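Local coordinates for inositol-3-phosphate synthase (Caenorhabditis elegans, PDB 1VKO), which is an NAD-binding synthase of the myo-inositol-1-phosphate synthase family, with a Rossmann-type nucleotide-binding domain, assembled here from four identical chains, at residues A[82-87]-A[91-96]; A[124-129]-A[508-513]; A[140-143]-A[147-150]; A[172-177]-A[409-414]; A[419-422]-A[428-431]. One frame throughout, in Å; residues are numbered along the deposited sequence.

Interaction 1. Residues A[82-87]-A[91-96]. With NAD (nicotinamide-adenine-dinucleotide), chain G.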
# COMPACT_ATOMS: atom_id res chain seq x y z
N VAL A 82 16.73 23.94 22.60
CA VAL A 82 15.69 23.77 23.60
C VAL A 82 15.05 22.44 23.36
O VAL A 82 14.65 22.11 22.22
CB VAL A 82 14.68 24.91 23.59
CG1 VAL A 82 13.84 24.86 24.86
CG2 VAL A 82 15.42 26.25 23.46
N GLY A 83 14.98 21.64 24.42
CA GLY A 83 14.65 20.23 24.28
C GLY A 83 15.92 19.45 23.96
O GLY A 83 15.90 18.55 23.15
N LEU A 84 17.04 19.80 24.58
CA LEU A 84 18.34 19.15 24.29
C LEU A 84 18.32 17.67 24.58
O LEU A 84 19.06 16.91 23.95
CB LEU A 84 19.48 19.80 25.07
CG LEU A 84 20.89 19.17 25.00
CD1 LEU A 84 21.53 19.37 23.61
CD2 LEU A 84 21.86 19.71 26.07
N GLY A 85 17.48 17.25 25.52
CA GLY A 85 17.42 15.85 25.95
C GLY A 85 16.40 15.01 25.24
O GLY A 85 16.20 13.85 25.61
N GLY A 86 15.76 15.56 24.21
CA GLY A 86 14.69 14.84 23.47
C GLY A 86 15.23 13.83 22.48
O GLY A 86 16.44 13.54 22.48
N ASN A 87 14.34 13.26 21.65
CA ASN A 87 14.79 12.37 20.58
C ASN A 87 15.70 13.09 19.61
O ASN A 87 16.81 12.64 19.37
CB ASN A 87 13.62 11.71 19.82
CG ASN A 87 12.95 10.61 20.60
OD1 ASN A 87 12.93 10.63 21.84
ND2 ASN A 87 12.37 9.66 19.89
N THR A 91 19.96 12.85 19.62
CA THR A 91 20.44 12.26 18.38
C THR A 91 21.35 13.21 17.62
O THR A 91 22.37 12.78 17.10
CB THR A 91 19.25 11.81 17.51
OG1 THR A 91 18.60 10.72 18.15
CG2 THR A 91 19.75 11.23 16.19
N ALA A 92 20.93 14.47 17.51
CA ALA A 92 21.72 15.53 16.92
C ALA A 92 23.10 15.54 17.55
O ALA A 92 24.10 15.56 16.84
CB ALA A 92 21.03 16.87 17.12
N VAL A 93 23.15 15.49 18.88
CA VAL A 93 24.43 15.52 19.61
C VAL A 93 25.18 14.20 19.37
O VAL A 93 26.35 14.21 19.00
CB VAL A 93 24.23 15.77 21.15
CG1 VAL A 93 25.56 15.87 21.89
CG2 VAL A 93 23.43 17.00 21.40
N GLY A 94 24.50 13.08 19.56
CA GLY A 94 25.10 11.77 19.39
C GLY A 94 25.81 11.59 18.07
O GLY A 94 26.97 11.16 18.03
N SER A 95 25.11 11.92 16.98
CA SER A 95 25.63 11.76 15.63
C SER A 95 26.83 12.63 15.28
O SER A 95 27.66 12.21 14.45
CB SER A 95 24.52 11.98 14.60
OG SER A 95 23.41 11.14 14.87
N ILE A 96 26.92 13.83 15.86
CA ILE A 96 28.14 14.68 15.71
C ILE A 96 29.35 13.94 16.27
O ILE A 96 30.36 13.74 15.58
CB ILE A 96 27.91 16.11 16.33
CG1 ILE A 96 26.86 16.86 15.49
CG2 ILE A 96 29.11 16.94 16.30
CD1 ILE A 96 26.29 18.11 16.14
PA NAD G . 10.86 14.67 22.23
O1A NAD G . 9.81 14.53 23.23
O2A NAD G . 11.65 13.42 22.20
O5B NAD G . 11.70 15.96 22.60
C5B NAD G . 11.14 16.97 23.39
C4B NAD G . 12.11 17.26 24.51
O4B NAD G . 11.95 18.61 24.90
C3B NAD G . 11.84 16.43 25.74
O3B NAD G . 13.13 16.17 26.27
C2B NAD G . 11.15 17.34 26.71
O2B NAD G . 11.77 17.06 27.97
C1B NAD G . 11.63 18.71 26.25
N9A NAD G . 10.82 19.92 26.56
C8A NAD G . 9.47 20.09 26.59
N7A NAD G . 9.21 21.37 26.95
C5A NAD G . 10.36 22.04 27.16
C6A NAD G . 10.66 23.35 27.57
N6A NAD G . 9.73 24.26 27.91
N1A NAD G . 11.98 23.70 27.71
C2A NAD G . 12.97 22.79 27.49
N3A NAD G . 12.65 21.52 27.13
C4A NAD G . 11.37 21.13 26.95
O3 NAD G . 10.27 15.03 20.76
PN NAD G . 11.23 15.07 19.50
O1N NAD G . 12.60 15.34 20.00
O2N NAD G . 10.99 13.85 18.72
O5D NAD G . 10.84 16.41 18.68
C5D NAD G . 10.69 17.65 19.35
C4D NAD G . 9.83 18.68 18.59
O4D NAD G . 10.23 18.75 17.24
C3D NAD G . 8.33 18.37 18.59
O3D NAD G . 7.63 19.57 18.76
C2D NAD G . 8.06 17.96 17.16
O2D NAD G . 6.76 18.27 16.68
C1D NAD G . 9.08 18.79 16.42
N1N NAD G . 9.19 18.18 15.10
C2N NAD G . 9.65 16.91 14.98
C3N NAD G . 9.72 16.34 13.73
C7N NAD G . 10.57 15.13 13.61
O7N NAD G . 11.09 14.64 14.83
N7N NAD G . 10.80 14.59 12.41
C4N NAD G . 9.36 17.07 12.58
C5N NAD G . 8.88 18.36 12.73
C6N NAD G . 8.79 18.91 14.01
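Asn87 and Thr91 stand four residues apart in the first turn of helix 87-100, their CA atoms separated by 6.1 Å, with the glycine-rich loop leading into it. That loop starts with a type I turn from Gly83 to Gly86, and Gly86 takes the N-cap position. The Asn87 carbonyl oxygen accepts two bonds from the same residue: Thr91 N lies 3.2 Å from Asn87 O, and Thr91 OG1 reaches Asn87 O at 2.9 Å. The two donors come from opposite faces of the carbonyl plane. Thr91 can do this because its OG1 sits beside its own backbone N (chi1 -68°), turned back along the helix. Farther up the loop, Leu84 CD1 meets Val93 CG2 at 3.8 Å, the two side chains crossing at about a right angle, and both also pack on Ile156 of strand 154-159.

On the cofactor side, Gly83 CA comes within 3.2 Å of NAD O4B and Gly86 CA within 3.3 Å of NAD O5B, bringing the backbone close against ribose and phosphate oxygens. Asn87 N donates to NAD O2A at 2.8 Å. This Rossmann strand-loop-helix unit thus makes a nearly straight N-H...O bond (166°) to the phosphate, whose negative charge the helix dipole would be expected to favour.

Interaction 2. Residues A[124-129]-A[508-513]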
# COMPACT_ATOMS: atom_id res chain seq x y z
N ALA A 124 23.91 17.16 -0.59
CA ALA A 124 23.39 17.57 -1.91
C ALA A 124 24.54 17.93 -2.86
O ALA A 124 25.59 18.44 -2.43
CB ALA A 124 22.40 18.73 -1.80
N THR A 125 24.38 17.61 -4.14
CA THR A 125 25.28 18.17 -5.14
C THR A 125 24.50 19.12 -6.04
O THR A 125 23.26 19.10 -6.09
CB THR A 125 25.98 17.12 -5.97
OG1 THR A 125 24.99 16.31 -6.61
CG2 THR A 125 26.85 16.15 -5.10
N VAL A 126 25.26 19.97 -6.73
CA VAL A 126 24.72 21.10 -7.47
C VAL A 126 25.23 21.03 -8.90
O VAL A 126 26.36 20.62 -9.14
CB VAL A 126 25.12 22.43 -6.77
CG1 VAL A 126 24.38 23.60 -7.33
CG2 VAL A 126 24.88 22.34 -5.26
N HIS A 127 24.40 21.42 -9.85
CA HIS A 127 24.74 21.34 -11.25
C HIS A 127 25.26 22.71 -11.72
O HIS A 127 24.49 23.68 -11.78
CB HIS A 127 23.49 20.94 -12.02
CG HIS A 127 23.75 20.50 -13.42
ND1 HIS A 127 22.79 20.58 -14.41
CD2 HIS A 127 24.85 19.98 -14.02
CE1 HIS A 127 23.28 20.13 -15.55
NE2 HIS A 127 24.53 19.76 -15.34
N LEU A 128 26.57 22.79 -12.01
CA LEU A 128 27.21 23.99 -12.61
C LEU A 128 27.19 24.00 -14.14
O LEU A 128 27.39 25.07 -14.75
CB LEU A 128 28.65 24.13 -12.17
CG LEU A 128 29.13 24.13 -10.72
CD1 LEU A 128 28.06 24.63 -9.74
CD2 LEU A 128 29.54 22.74 -10.38
N GLY A 129 26.98 22.84 -14.76
CA GLY A 129 26.98 22.71 -16.22
C GLY A 129 27.65 21.45 -16.77
O GLY A 129 27.85 20.47 -16.04
N LEU A 508 21.49 30.85 -5.09
CA LEU A 508 22.04 31.86 -4.24
C LEU A 508 23.51 31.57 -3.99
O LEU A 508 24.34 32.43 -4.20
CB LEU A 508 21.21 32.03 -2.94
CG LEU A 508 21.89 32.91 -1.87
CD1 LEU A 508 21.92 34.35 -2.30
CD2 LEU A 508 21.27 32.78 -0.47
N VAL A 509 23.86 30.37 -3.55
CA VAL A 509 25.28 30.11 -3.23
C VAL A 509 26.17 30.14 -4.46
O VAL A 509 27.35 30.43 -4.34
CB VAL A 509 25.53 28.78 -2.45
CG1 VAL A 509 24.78 28.79 -1.13
CG2 VAL A 509 25.11 27.59 -3.27
N THR A 510 25.62 29.84 -5.64
CA THR A 510 26.45 29.96 -6.84
C THR A 510 26.68 31.40 -7.20
O THR A 510 27.81 31.75 -7.56
CB THR A 510 25.98 29.09 -8.03
OG1 THR A 510 24.60 29.30 -8.33
CG2 THR A 510 26.03 27.64 -7.64
N ALA A 511 25.64 32.24 -7.08
CA ALA A 511 25.75 33.71 -7.19
C ALA A 511 26.77 34.33 -6.22
O ALA A 511 27.60 35.16 -6.63
CB ALA A 511 24.39 34.37 -7.00
N LEU A 512 26.71 33.93 -4.95
CA LEU A 512 27.76 34.29 -3.98
C LEU A 512 29.16 33.90 -4.45
O LEU A 512 30.07 34.74 -4.41
CB LEU A 512 27.50 33.71 -2.58
CG LEU A 512 26.14 34.10 -1.98
CD1 LEU A 512 25.81 33.23 -0.78
CD2 LEU A 512 26.07 35.56 -1.62
N ALA A 513 29.32 32.65 -4.90
CA ALA A 513 30.64 32.09 -5.26
C ALA A 513 31.20 32.59 -6.57
O ALA A 513 32.42 32.49 -6.79
CB ALA A 513 30.62 30.57 -5.27
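Rings and other flat side chains take no part where Val126 and Leu128 meet Thr510; the surfaces that touch are methyl groups. The one ring on this part of the strand, His127, leaves the backbone away from the helix, stacks with Phe139 and bonds through NE2 to Gln137 OE1. Val126, just before it, turns the other way: it points at the helix, and its CG1 lies 4.4 Å from Thr510 CG2. Leu128 sets out less directly, yet its CD1 comes to 4.2 Å from Thr510 CG2, so that one methyl meets both residues. The Leu128 and Thr510 side chains cross obliquely.

The torsions account for this use of Thr510. With OG1 between the backbone N and the carbonyl carbon (chi1 52°), the hydroxyl faces back into its own helix, where it bonds to the carbonyl oxygens of Thr506 and Lys507. CG2 is thereby presented to the strand, and the polar atom of this buried residue is satisfied. Only 86 Å² is buried in all, and the closest CA atoms, those of Leu128 and Thr510, are 8.3 Å apart, which agrees with light van der Waals packing.

Strand 125-131 pairs with strand 136-141 through backbone bonds of Val126 with Val140 and Leu128 with Ile138. Helix 498-513 also sets Ala511 and Leu512 against Phe68 of strand 56-71, while Leu128 O accepts from Asn48 ND2 of the second subunit.

Interaction 3. Residues A[140-143]-A[147-150]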
# COMPACT_ATOMS: atom_id res chain seq x y z
N VAL A 140 28.86 19.44 -8.23
CA VAL A 140 29.73 19.60 -7.08
C VAL A 140 28.94 19.55 -5.79
O VAL A 140 27.74 19.91 -5.78
CB VAL A 140 30.56 20.90 -7.12
CG1 VAL A 140 31.51 20.90 -8.32
CG2 VAL A 140 29.64 22.13 -7.06
N PRO A 141 29.59 19.10 -4.72
CA PRO A 141 28.99 19.15 -3.41
C PRO A 141 28.58 20.59 -3.10
O PRO A 141 29.33 21.54 -3.37
CB PRO A 141 30.13 18.69 -2.48
CG PRO A 141 31.00 17.82 -3.36
CD PRO A 141 30.94 18.50 -4.70
N PHE A 142 27.38 20.75 -2.55
CA PHE A 142 26.96 22.00 -2.02
C PHE A 142 28.05 22.68 -1.16
O PHE A 142 28.23 23.91 -1.23
CB PHE A 142 25.72 21.76 -1.17
CG PHE A 142 25.02 23.01 -0.76
CD1 PHE A 142 24.07 23.58 -1.60
CD2 PHE A 142 25.33 23.63 0.45
CE1 PHE A 142 23.44 24.76 -1.23
CE2 PHE A 142 24.69 24.79 0.84
CZ PHE A 142 23.75 25.37 -0.01
N LYS A 143 28.77 21.91 -0.35
CA LYS A 143 29.66 22.53 0.65
C LYS A 143 30.95 23.04 0.01
O LYS A 143 31.72 23.72 0.66
CB LYS A 143 29.96 21.57 1.79
CG LYS A 143 30.63 20.25 1.36
CD LYS A 143 30.41 19.20 2.42
CE LYS A 143 30.89 17.86 1.95
NZ LYS A 143 32.38 17.98 1.93
N PRO A 147 32.27 28.29 1.38
CA PRO A 147 32.68 27.59 2.60
C PRO A 147 31.61 27.65 3.68
O PRO A 147 31.07 28.73 3.98
CB PRO A 147 33.96 28.33 3.03
CG PRO A 147 34.50 28.95 1.75
CD PRO A 147 33.26 29.29 0.95
N ILE A 148 31.26 26.49 4.25
CA ILE A 148 30.24 26.41 5.30
C ILE A 148 30.72 25.48 6.40
O ILE A 148 31.64 24.73 6.19
CB ILE A 148 28.87 25.93 4.76
CG1 ILE A 148 29.01 24.57 4.06
CG2 ILE A 148 28.25 26.99 3.86
CD1 ILE A 148 27.71 23.92 3.63
N LEU A 149 30.10 25.53 7.57
CA LEU A 149 30.46 24.60 8.65
C LEU A 149 30.22 23.13 8.30
O LEU A 149 29.42 22.80 7.43
CB LEU A 149 29.64 24.93 9.90
CG LEU A 149 29.78 26.31 10.51
CD1 LEU A 149 28.53 26.59 11.33
CD2 LEU A 149 31.06 26.37 11.37
N SER A 150 30.97 22.25 8.96
CA SER A 150 30.60 20.85 9.05
C SER A 150 29.96 20.70 10.40
O SER A 150 30.35 21.40 11.33
CB SER A 150 31.85 19.97 9.03
OG SER A 150 31.62 18.74 9.72
O HOH W 1 32.37 23.89 3.07
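The connecting loop that leaves strand 136-141 doubles back so that Ile148 lies against Phe142 and Lys143, with CA atoms of Lys143 and Ile148 6.1 Å apart. Ile148 points toward segment 140-143 and contributes the largest share of the packing. Its CD1 comes to 3.7 Å from Lys143 CB, and its CG1 to 3.9 Å from that same Lys143 CB. The touch is thus with the root of the lysine, whose amino end leads away. Toward the other neighbour, Ile148 CD1 lies 4.0 Å from Phe142 CD2, meeting the ring at its edge and in its plane rather than over a face. What extends the isoleucine this way is CG1 set between its backbone N and carbonyl carbon (chi1 57°), followed by an outstretched chi2.

A water joins the two backbones. It accepts from Ile148 N at 3.1 Å and donates to Lys143 O, though the modelled length of that second bond is doubtfully short. Phe142 also packs on Leu505 and Val509 of helix 498-513, and Ile148 on Ile453 and Leu457 of helix 440-458. The contact thus belongs to a loop, bridged within itself by a water, that joins the two-stranded antiparallel sheet to strand 154-159 at the edge of the parallel Rossmann sheet.

Interaction 4. Residues A[172-177]-A[409-414]. With POP (pyrophosphate 2-), chain H.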
# COMPACT_ATOMS: atom_id res chain seq x y z
N ARG A 172 16.23 6.39 26.14
CA ARG A 172 14.86 6.87 26.09
C ARG A 172 14.42 6.90 24.65
O ARG A 172 13.37 6.41 24.34
CB ARG A 172 14.79 8.29 26.67
CG ARG A 172 13.44 8.78 27.10
CD ARG A 172 13.47 9.95 28.11
NE ARG A 172 14.49 10.98 27.81
CZ ARG A 172 14.79 12.03 28.61
NH1 ARG A 172 14.13 12.20 29.75
NH2 ARG A 172 15.74 12.91 28.26
N ALA A 173 15.25 7.47 23.77
CA ALA A 173 14.81 7.82 22.42
C ALA A 173 14.67 6.59 21.52
O ALA A 173 13.73 6.50 20.70
CB ALA A 173 15.78 8.81 21.82
N LYS A 174 15.58 5.61 21.69
CA LYS A 174 15.51 4.33 20.95
C LYS A 174 15.83 4.51 19.47
O LYS A 174 15.25 3.84 18.62
CB LYS A 174 14.13 3.65 21.09
CG LYS A 174 13.70 3.36 22.53
CD LYS A 174 12.52 2.43 22.59
CE LYS A 174 11.18 3.14 22.70
NZ LYS A 174 10.95 3.67 24.08
N VAL A 175 16.73 5.44 19.16
CA VAL A 175 17.16 5.71 17.79
C VAL A 175 18.43 4.94 17.38
O VAL A 175 18.44 4.22 16.37
CB VAL A 175 17.36 7.25 17.60
CG1 VAL A 175 17.64 7.59 16.15
CG2 VAL A 175 16.11 8.00 18.06
N PHE A 176 19.51 5.10 18.14
CA PHE A 176 20.74 4.41 17.84
C PHE A 176 20.62 2.97 18.32
O PHE A 176 20.02 2.69 19.36
CB PHE A 176 21.92 5.05 18.58
CG PHE A 176 22.15 6.50 18.23
CD1 PHE A 176 22.57 6.87 16.97
CD2 PHE A 176 21.99 7.48 19.17
CE1 PHE A 176 22.79 8.22 16.65
CE2 PHE A 176 22.23 8.82 18.88
CZ PHE A 176 22.63 9.19 17.60
N GLU A 177 21.22 2.05 17.57
CA GLU A 177 21.28 0.64 17.94
C GLU A 177 22.09 0.52 19.26
O GLU A 177 22.88 1.42 19.51
CB GLU A 177 22.01 -0.08 16.82
CG GLU A 177 21.25 -0.24 15.53
CD GLU A 177 19.87 -0.83 15.73
OE1 GLU A 177 19.73 -1.92 16.33
OE2 GLU A 177 18.93 -0.18 15.29
N TYR A 409 3.68 1.46 20.08
CA TYR A 409 4.46 0.33 19.55
C TYR A 409 5.55 0.67 18.49
O TYR A 409 6.69 0.19 18.58
CB TYR A 409 3.54 -0.80 19.04
CG TYR A 409 4.33 -2.06 18.78
CD1 TYR A 409 4.79 -2.87 19.85
CD2 TYR A 409 4.66 -2.43 17.47
CE1 TYR A 409 5.53 -4.01 19.61
CE2 TYR A 409 5.42 -3.57 17.22
CZ TYR A 409 5.85 -4.35 18.29
OH TYR A 409 6.57 -5.48 18.02
N VAL A 410 5.17 1.49 17.50
CA VAL A 410 6.10 1.89 16.43
C VAL A 410 7.21 2.86 16.92
O VAL A 410 8.22 3.05 16.24
CB VAL A 410 5.32 2.43 15.17
CG1 VAL A 410 4.19 1.46 14.78
CG2 VAL A 410 4.77 3.82 15.39
N ALA A 411 7.01 3.47 18.09
CA ALA A 411 8.00 4.34 18.75
C ALA A 411 8.45 5.53 17.86
O ALA A 411 7.61 6.34 17.40
CB ALA A 411 9.19 3.50 19.27
N ASP A 412 9.76 5.63 17.61
CA ASP A 412 10.32 6.67 16.72
C ASP A 412 10.07 6.40 15.21
O ASP A 412 10.30 7.28 14.36
CB ASP A 412 11.83 6.81 16.96
CG ASP A 412 12.41 8.05 16.32
OD1 ASP A 412 12.16 9.16 16.87
OD2 ASP A 412 13.11 8.02 15.26
N SER A 413 9.64 5.19 14.89
CA SER A 413 9.43 4.79 13.51
C SER A 413 8.06 5.28 13.06
O SER A 413 7.12 4.47 12.95
CB SER A 413 9.49 3.27 13.40
OG SER A 413 9.76 2.83 12.08
N LYS A 414 7.89 6.59 12.82
CA LYS A 414 6.54 7.06 12.39
C LYS A 414 6.11 6.42 11.07
O LYS A 414 6.95 6.05 10.24
CB LYS A 414 6.35 8.61 12.43
CG LYS A 414 6.49 9.36 11.12
CD LYS A 414 5.16 9.60 10.41
CE LYS A 414 5.31 10.70 9.35
NZ LYS A 414 5.17 12.08 9.90
P1 POP H . 6.56 15.29 8.28
O1 POP H . 7.54 15.82 7.25
O2 POP H . 6.70 13.79 8.40
O3 POP H . 5.14 15.60 7.83
O POP H . 6.90 15.94 9.74
P2 POP H . 6.13 15.65 11.15
O4 POP H . 6.97 14.66 11.95
O5 POP H . 5.97 16.98 11.88
O6 POP H . 4.73 15.04 11.04
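Asp412 OD1 is gripped by three donors, Ser441 OG, Asn87 ND2 and Asn358 ND2, while the carboxylate as a whole rests against Val175. Asp412 belongs to a type II' turn from Val410 to Ser413, closed by Ser413 N to Val410 O at 2.9 Å, which leads into strand 413-423 of the mixed sheet. Facing it is the end of helix 168-173, where Lys174 leaves helical geometry with a positive phi of 70°.

The contact itself is modest van der Waals packing without a direct polar bond, burying 149 Å² over both sides. Val175 CG2 lies 4.1 Å from Asp412 CG and equally far from its OD2, so one methyl borders the acid. Asp412 has CG anti to its backbone N (chi1 -167°), which places the carboxylate beside Val175 and within reach of its asparagine and serine donors. A bound potassium ion lies about 4 Å from this side chain, and the negative charge probably favours it. Ala173 O adds a looser approach, 4.2 Å from Asp412 CB. Lys174 bends at chi3 and chi4, and its CE lies against the turn, 4.0 Å from Ala411 CB.

Just beyond the turn the side chain of Lys414 reaches the pyrophosphate. Bent at chi2 and chi4, it joins Lys373, Lys377 and Lys484 around the anion. Its NZ donates to POP O2 at 2.7 Å and lies 3.2 Å from POP O6, an oxygen on the second phosphorus.

Interaction 5. Residues A[419-422]-A[428-431]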
# COMPACT_ATOMS: atom_id res chain seq x y z
N GLU A 419 -3.19 9.02 0.76
CA GLU A 419 -3.89 8.78 -0.51
C GLU A 419 -3.99 10.09 -1.31
O GLU A 419 -4.56 11.07 -0.82
CB GLU A 419 -5.27 8.18 -0.24
CG GLU A 419 -5.88 7.54 -1.47
CD GLU A 419 -7.36 7.31 -1.31
OE1 GLU A 419 -8.11 8.31 -1.24
OE2 GLU A 419 -7.79 6.12 -1.29
N TYR A 420 -3.44 10.10 -2.51
CA TYR A 420 -3.67 11.23 -3.46
C TYR A 420 -4.59 10.80 -4.61
O TYR A 420 -4.33 9.81 -5.30
CB TYR A 420 -2.36 11.75 -4.04
CG TYR A 420 -1.36 12.34 -3.02
CD1 TYR A 420 -0.70 11.52 -2.08
CD2 TYR A 420 -1.05 13.71 -3.05
CE1 TYR A 420 0.25 12.10 -1.14
CE2 TYR A 420 -0.13 14.30 -2.13
CZ TYR A 420 0.51 13.49 -1.19
OH TYR A 420 1.40 14.08 -0.34
N ILE A 421 -5.68 11.56 -4.81
CA ILE A 421 -6.60 11.35 -5.93
C ILE A 421 -6.63 12.60 -6.81
O ILE A 421 -6.98 13.70 -6.36
CB ILE A 421 -8.03 11.05 -5.46
CG1 ILE A 421 -8.04 9.85 -4.50
CG2 ILE A 421 -8.93 10.85 -6.68
CD1 ILE A 421 -9.34 9.68 -3.71
N CYS A 422 -6.30 12.40 -8.08
CA CYS A 422 -6.22 13.49 -9.02
C CYS A 422 -7.20 13.23 -10.11
O CYS A 422 -7.51 12.09 -10.41
CB CYS A 422 -4.82 13.58 -9.65
SG CYS A 422 -3.59 14.04 -8.43
N GLY A 428 -11.07 11.23 -16.40
CA GLY A 428 -10.39 10.08 -15.81
C GLY A 428 -9.83 10.44 -14.45
O GLY A 428 -9.72 11.63 -14.10
N LYS A 429 -9.49 9.41 -13.68
CA LYS A 429 -8.89 9.58 -12.37
C LYS A 429 -7.57 8.82 -12.27
O LYS A 429 -7.39 7.77 -12.91
CB LYS A 429 -9.90 9.07 -11.33
CG LYS A 429 -10.29 10.08 -10.24
CD LYS A 429 -10.87 11.40 -10.80
CE LYS A 429 -12.18 11.20 -11.56
NZ LYS A 429 -13.22 10.62 -10.67
N GLN A 430 -6.66 9.36 -11.45
CA GLN A 430 -5.41 8.71 -11.06
C GLN A 430 -5.25 8.72 -9.53
O GLN A 430 -5.24 9.77 -8.89
CB GLN A 430 -4.22 9.40 -11.70
CG GLN A 430 -2.91 8.69 -11.43
CD GLN A 430 -1.76 9.18 -12.29
OE1 GLN A 430 -1.76 10.35 -12.77
NE2 GLN A 430 -0.76 8.31 -12.49
N THR A 431 -5.11 7.54 -8.95
CA THR A 431 -5.07 7.40 -7.53
C THR A 431 -3.69 6.84 -7.14
O THR A 431 -3.29 5.77 -7.61
CB THR A 431 -6.22 6.47 -7.03
OG1 THR A 431 -7.48 6.93 -7.55
CG2 THR A 431 -6.37 6.57 -5.50
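Cys422 and Gln430 form an antiparallel hydrogen-bonded pair, in strands whose axes run at 168° to each other and approach to 4.8 Å. Both bonds are of ordinary length and nearly straight: Cys422 N to Gln430 O is 2.9 Å with an N-H...O angle of 165°, and Gln430 N to Cys422 O is 3.0 Å at 172°. Next to it, Ile421 and Thr431 make a non-hydrogen-bonded pair with CA atoms 4.5 Å apart, and there Thr431 CA supplies a C-H...O contact to Tyr420 O at 3.4 Å.

On the face carrying Ile421 and Thr431 these two side chains lie side by side and point the same way, Ile421 CG1 being 3.8 Å from Thr431 CG2. The threonine methyl is placed for this by its position anti to the backbone N. Lys429, bent at three successive torsions, comes in beside them, with CG 3.9 Å from Ile421 CG2; the same CG passes 3.4 Å from Cys422 O.

The pair belongs to the beta hairpin of strands 413-423 and 429-439. Within this chain 429-439 is the outer strand of a four-stranded mixed sheet, but Thr431 also pairs with a strand of the second subunit, so the sheet continues across the interface. Gln430 NE2 bonds to Asn436 OD1 of that subunit. Glu419 OE2 makes a salt bridge to NH1 of Arg415 of the third subunit. On the face of Cys422, Tyr420 packs on helix 329-342, its ring edge-to-face with that of Phe336.

Interactions 1 and 4, with centres 14 Å apart, form one neighbourhood around the ligands: Gly85 O meets Arg172 NH2 at 2.9 Å, and with the bond shared by Asn87 and Asp412 this ties the NAD loop to both segments of interaction 4. Interaction 4 carries on along strand 413-423, whose far part takes part in interaction 5, with centres 33 Å away; one strand therefore runs from the pyrophosphate site to the subunit interfaces. Interactions 2 and 3 make a second cluster, centres 10 Å apart, sharing the two-stranded sheet through Val126 N to Val140 O at 2.7 Å. That cluster stays clear of the NAD loop, interaction 3 coming within about 7 Å of interaction 1 at the nearest atoms.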